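PDB 3K11: putative glycosyl hydrolase from Bacteroides thetaiotaomicron VPI-5482, which is probably a hydrolase of glycoside hydrolase family 88, whose members typically act on unsaturated uronic acid residues of polysaccharide fragments. Local coordinates for residues A[137-148]-A[172-181]. Sequence-based numbering, arbitrary orientation. Where two conformers were deposited one is given.
With EDO (1,2-ethanediol), chain I.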
# COMPACT_ATOMS: atom_id res chain seq x y z
N GLN A 137 -10.30 -41.62 -3.85
CA GLN A 137 -10.74 -40.24 -3.81
C GLN A 137 -12.11 -40.15 -4.49
O GLN A 137 -13.01 -39.47 -4.01
CB GLN A 137 -9.73 -39.32 -4.52
CG GLN A 137 -10.10 -37.89 -4.37
CD GLN A 137 -9.15 -36.90 -5.00
OE1 GLN A 137 -8.61 -37.14 -6.09
NE2 GLN A 137 -9.01 -35.74 -4.37
N ILE A 138 -12.24 -40.86 -5.61
CA ILE A 138 -13.47 -40.86 -6.41
C ILE A 138 -14.54 -41.64 -5.70
O ILE A 138 -15.69 -41.21 -5.64
CB ILE A 138 -13.21 -41.49 -7.81
CG1 ILE A 138 -12.25 -40.57 -8.61
CG2 ILE A 138 -14.53 -41.75 -8.57
CD1 ILE A 138 -11.49 -41.22 -9.75
N LEU A 139 -14.19 -42.80 -5.17
CA LEU A 139 -15.19 -43.71 -4.59
C LEU A 139 -15.62 -43.34 -3.18
O LEU A 139 -16.79 -43.50 -2.82
CB LEU A 139 -14.69 -45.16 -4.59
CG LEU A 139 -14.45 -45.81 -5.97
CD1 LEU A 139 -13.64 -47.09 -5.77
CD2 LEU A 139 -15.76 -46.04 -6.72
N THR A 140 -14.67 -42.87 -2.40
CA THR A 140 -14.90 -42.57 -1.01
C THR A 140 -14.32 -41.18 -0.70
O THR A 140 -13.35 -41.06 0.03
CB THR A 140 -14.27 -43.64 -0.09
OG1 THR A 140 -12.88 -43.81 -0.43
CG2 THR A 140 -14.98 -44.97 -0.25
N PRO A 141 -14.93 -40.12 -1.27
CA PRO A 141 -14.45 -38.79 -0.96
C PRO A 141 -14.60 -38.49 0.53
O PRO A 141 -15.52 -39.01 1.16
CB PRO A 141 -15.37 -37.88 -1.78
CG PRO A 141 -16.61 -38.68 -2.01
CD PRO A 141 -16.10 -40.10 -2.15
N HIS A 142 -13.66 -37.73 1.08
CA HIS A 142 -13.72 -37.32 2.47
C HIS A 142 -13.72 -35.82 2.71
O HIS A 142 -13.80 -35.41 3.85
CB HIS A 142 -12.56 -37.94 3.23
CG HIS A 142 -12.63 -39.42 3.29
ND1 HIS A 142 -11.68 -40.24 2.73
CD2 HIS A 142 -13.58 -40.23 3.80
CE1 HIS A 142 -12.04 -41.50 2.92
NE2 HIS A 142 -13.19 -41.52 3.56
N ALA A 143 -13.72 -35.01 1.65
CA ALA A 143 -13.66 -33.55 1.78
C ALA A 143 -14.23 -33.00 0.50
O ALA A 143 -14.25 -33.69 -0.50
CB ALA A 143 -12.22 -33.09 1.96
N LEU A 144 -14.73 -31.77 0.51
CA LEU A 144 -15.28 -31.17 -0.69
C LEU A 144 -14.26 -31.13 -1.86
O LEU A 144 -14.65 -31.20 -3.04
CB LEU A 144 -15.79 -29.77 -0.40
CG LEU A 144 -16.97 -29.59 0.52
CD1 LEU A 144 -17.21 -28.11 0.60
CD2 LEU A 144 -18.19 -30.31 -0.07
N ASP A 145 -12.97 -31.03 -1.50
CA ASP A 145 -11.83 -31.11 -2.45
C ASP A 145 -11.80 -32.36 -3.25
O ASP A 145 -11.19 -32.39 -4.32
CB ASP A 145 -10.49 -31.20 -1.73
CG ASP A 145 -10.05 -29.91 -1.17
OD1 ASP A 145 -10.70 -28.89 -1.43
OD2 ASP A 145 -9.03 -29.94 -0.47
N ASP A 146 -12.40 -33.40 -2.70
CA ASP A 146 -12.43 -34.73 -3.35
C ASP A 146 -13.63 -34.88 -4.26
O ASP A 146 -13.73 -35.90 -4.91
CB ASP A 146 -12.54 -35.83 -2.29
CG ASP A 146 -11.31 -35.96 -1.43
OD1 ASP A 146 -10.21 -35.55 -1.87
OD2 ASP A 146 -11.44 -36.55 -0.33
N ALA A 147 -14.54 -33.90 -4.33
CA ALA A 147 -15.84 -34.11 -4.96
C ALA A 147 -16.41 -32.98 -5.77
O ALA A 147 -16.92 -33.19 -6.87
CB ALA A 147 -16.88 -34.53 -3.87
N GLY A 148 -16.40 -31.78 -5.23
CA GLY A 148 -17.24 -30.73 -5.79
C GLY A 148 -17.01 -30.25 -7.21
O GLY A 148 -17.93 -30.29 -8.06
N ASN A 172 -22.84 -40.31 -6.03
CA ASN A 172 -21.90 -40.62 -4.96
C ASN A 172 -21.22 -39.35 -4.43
O ASN A 172 -21.10 -39.13 -3.25
CB ASN A 172 -20.83 -41.59 -5.48
CG ASN A 172 -19.92 -42.11 -4.39
OD1 ASN A 172 -20.39 -42.62 -3.39
ND2 ASN A 172 -18.61 -42.00 -4.59
N TYR A 173 -20.73 -38.55 -5.35
CA TYR A 173 -20.09 -37.30 -4.98
C TYR A 173 -21.06 -36.40 -4.24
O TYR A 173 -20.75 -35.83 -3.17
CB TYR A 173 -19.64 -36.59 -6.23
CG TYR A 173 -18.30 -37.02 -6.83
CD1 TYR A 173 -17.20 -37.31 -6.05
CD2 TYR A 173 -18.13 -37.01 -8.21
CE1 TYR A 173 -15.96 -37.62 -6.63
CE2 TYR A 173 -16.94 -37.33 -8.79
CZ TYR A 173 -15.85 -37.64 -8.00
OH TYR A 173 -14.63 -37.90 -8.62
N PHE A 174 -22.25 -36.25 -4.78
CA PHE A 174 -23.20 -35.31 -4.18
C PHE A 174 -23.77 -35.80 -2.86
O PHE A 174 -24.01 -35.02 -1.96
CB PHE A 174 -24.36 -34.98 -5.11
CG PHE A 174 -25.04 -33.69 -4.74
CD1 PHE A 174 -24.41 -32.50 -4.97
CD2 PHE A 174 -26.23 -33.69 -4.04
CE1 PHE A 174 -24.98 -31.32 -4.58
CE2 PHE A 174 -26.83 -32.52 -3.67
CZ PHE A 174 -26.20 -31.32 -3.94
N ASP A 175 -23.95 -37.10 -2.72
CA ASP A 175 -24.36 -37.63 -1.43
C ASP A 175 -23.33 -37.21 -0.38
O ASP A 175 -23.68 -36.78 0.74
CB ASP A 175 -24.44 -39.13 -1.47
CG ASP A 175 -24.83 -39.75 -0.10
OD1 ASP A 175 -25.75 -39.28 0.56
OD2 ASP A 175 -24.21 -40.73 0.29
N PHE A 176 -22.04 -37.36 -0.71
CA PHE A 176 -21.01 -36.86 0.23
C PHE A 176 -21.16 -35.37 0.55
O PHE A 176 -21.14 -34.95 1.71
CB PHE A 176 -19.57 -37.13 -0.23
CG PHE A 176 -18.58 -36.46 0.67
CD1 PHE A 176 -18.21 -37.05 1.85
CD2 PHE A 176 -18.12 -35.20 0.38
CE1 PHE A 176 -17.37 -36.38 2.72
CE2 PHE A 176 -17.30 -34.53 1.27
CZ PHE A 176 -16.97 -35.12 2.43
N ILE A 177 -21.23 -34.55 -0.49
CA ILE A 177 -21.30 -33.10 -0.32
C ILE A 177 -22.45 -32.71 0.58
O ILE A 177 -22.28 -31.97 1.56
CB ILE A 177 -21.41 -32.39 -1.70
CG1 ILE A 177 -20.10 -32.60 -2.50
CG2 ILE A 177 -21.73 -30.87 -1.58
CD1 ILE A 177 -20.24 -32.27 -3.96
N ILE A 178 -23.65 -33.20 0.23
CA ILE A 178 -24.86 -32.67 0.84
C ILE A 178 -25.22 -33.31 2.15
O ILE A 178 -25.84 -32.66 3.01
CB ILE A 178 -26.06 -32.68 -0.17
CG1 ILE A 178 -26.98 -31.49 0.11
CG2 ILE A 178 -26.77 -34.07 -0.17
CD1 ILE A 178 -26.38 -30.13 -0.27
N ASN A 179 -24.82 -34.56 2.34
CA ASN A 179 -25.15 -35.30 3.54
C ASN A 179 -24.02 -35.65 4.51
O ASN A 179 -24.28 -35.88 5.67
CB ASN A 179 -25.80 -36.62 3.13
CG ASN A 179 -27.11 -36.44 2.40
OD1 ASN A 179 -27.92 -35.65 2.82
ND2 ASN A 179 -27.34 -37.20 1.35
N LYS A 180 -22.78 -35.75 4.03
CA LYS A 180 -21.68 -36.18 4.86
C LYS A 180 -20.66 -35.11 5.25
O LYS A 180 -20.09 -35.17 6.34
CB LYS A 180 -20.98 -37.30 4.15
CG LYS A 180 -21.91 -38.50 3.95
CD LYS A 180 -21.12 -39.66 3.38
CE LYS A 180 -22.02 -40.90 3.15
NZ LYS A 180 -21.26 -42.04 2.51
N GLU A 181 -20.41 -34.17 4.36
CA GLU A 181 -19.46 -33.10 4.64
C GLU A 181 -19.77 -32.38 5.96
O GLU A 181 -20.93 -32.05 6.22
CB GLU A 181 -19.47 -32.09 3.49
CG GLU A 181 -18.63 -30.81 3.70
CD GLU A 181 -17.20 -31.08 4.14
OE1 GLU A 181 -16.51 -31.92 3.51
OE2 GLU A 181 -16.77 -30.47 5.14
C1 EDO I . -8.34 -26.77 -1.38
O1 EDO I . -9.63 -26.33 -0.96
C2 EDO I . -7.44 -26.77 -0.17
O2 EDO I . -7.66 -27.99 0.51
O HOH W 1 -18.02 -40.57 -7.13
O HOH W 2 -14.07 -33.40 5.42
O HOH W 3 -13.97 -30.01 2.94
O HOH W 4 -12.56 -37.23 -7.03
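Phe176 of helix 167-180 packs against Pro141, in the loop that leads from helix 133-139 to helix 148-160. A chi1 of 173° swings the Phe176 ring away from its own N and against the main chain of 141-144: the Pro141 carbonyl carbon sits over one face, the CZ atom comes within 3.3 Å of Ala143 N, and Pro141 CG packs on the CB of Phe176 at 3.8 Å. One turn earlier, Tyr173 places its CD1 3.5 Å from the CB of Ala147 and its hydroxyl beside Ile138; a water joins that hydroxyl to Asp146 O. Ile177 crosses Leu144 at roughly a right angle, as does Glu181 in the conformer described. Asn172 ND2 donates to Leu139 O (2.9 Å, 164°), from above the carbonyl plane, at the C-terminal end of helix 133-139. Behind this shell Asp146 holds the loop's curve, taking His142 N on OD2 and Gln137 NE2 on OD1, while Leu144 O accepts from Ala147 N and Gly148 N as the next helix begins. The contact thus joins helices 133-139 and 167-180 within the family's (alpha/alpha)6 barrel: Tyr173 continues onto the intervening helix 148-160, Ile138 onto helix 101-128, and Leu144 and Ile177 onto helix 202-217.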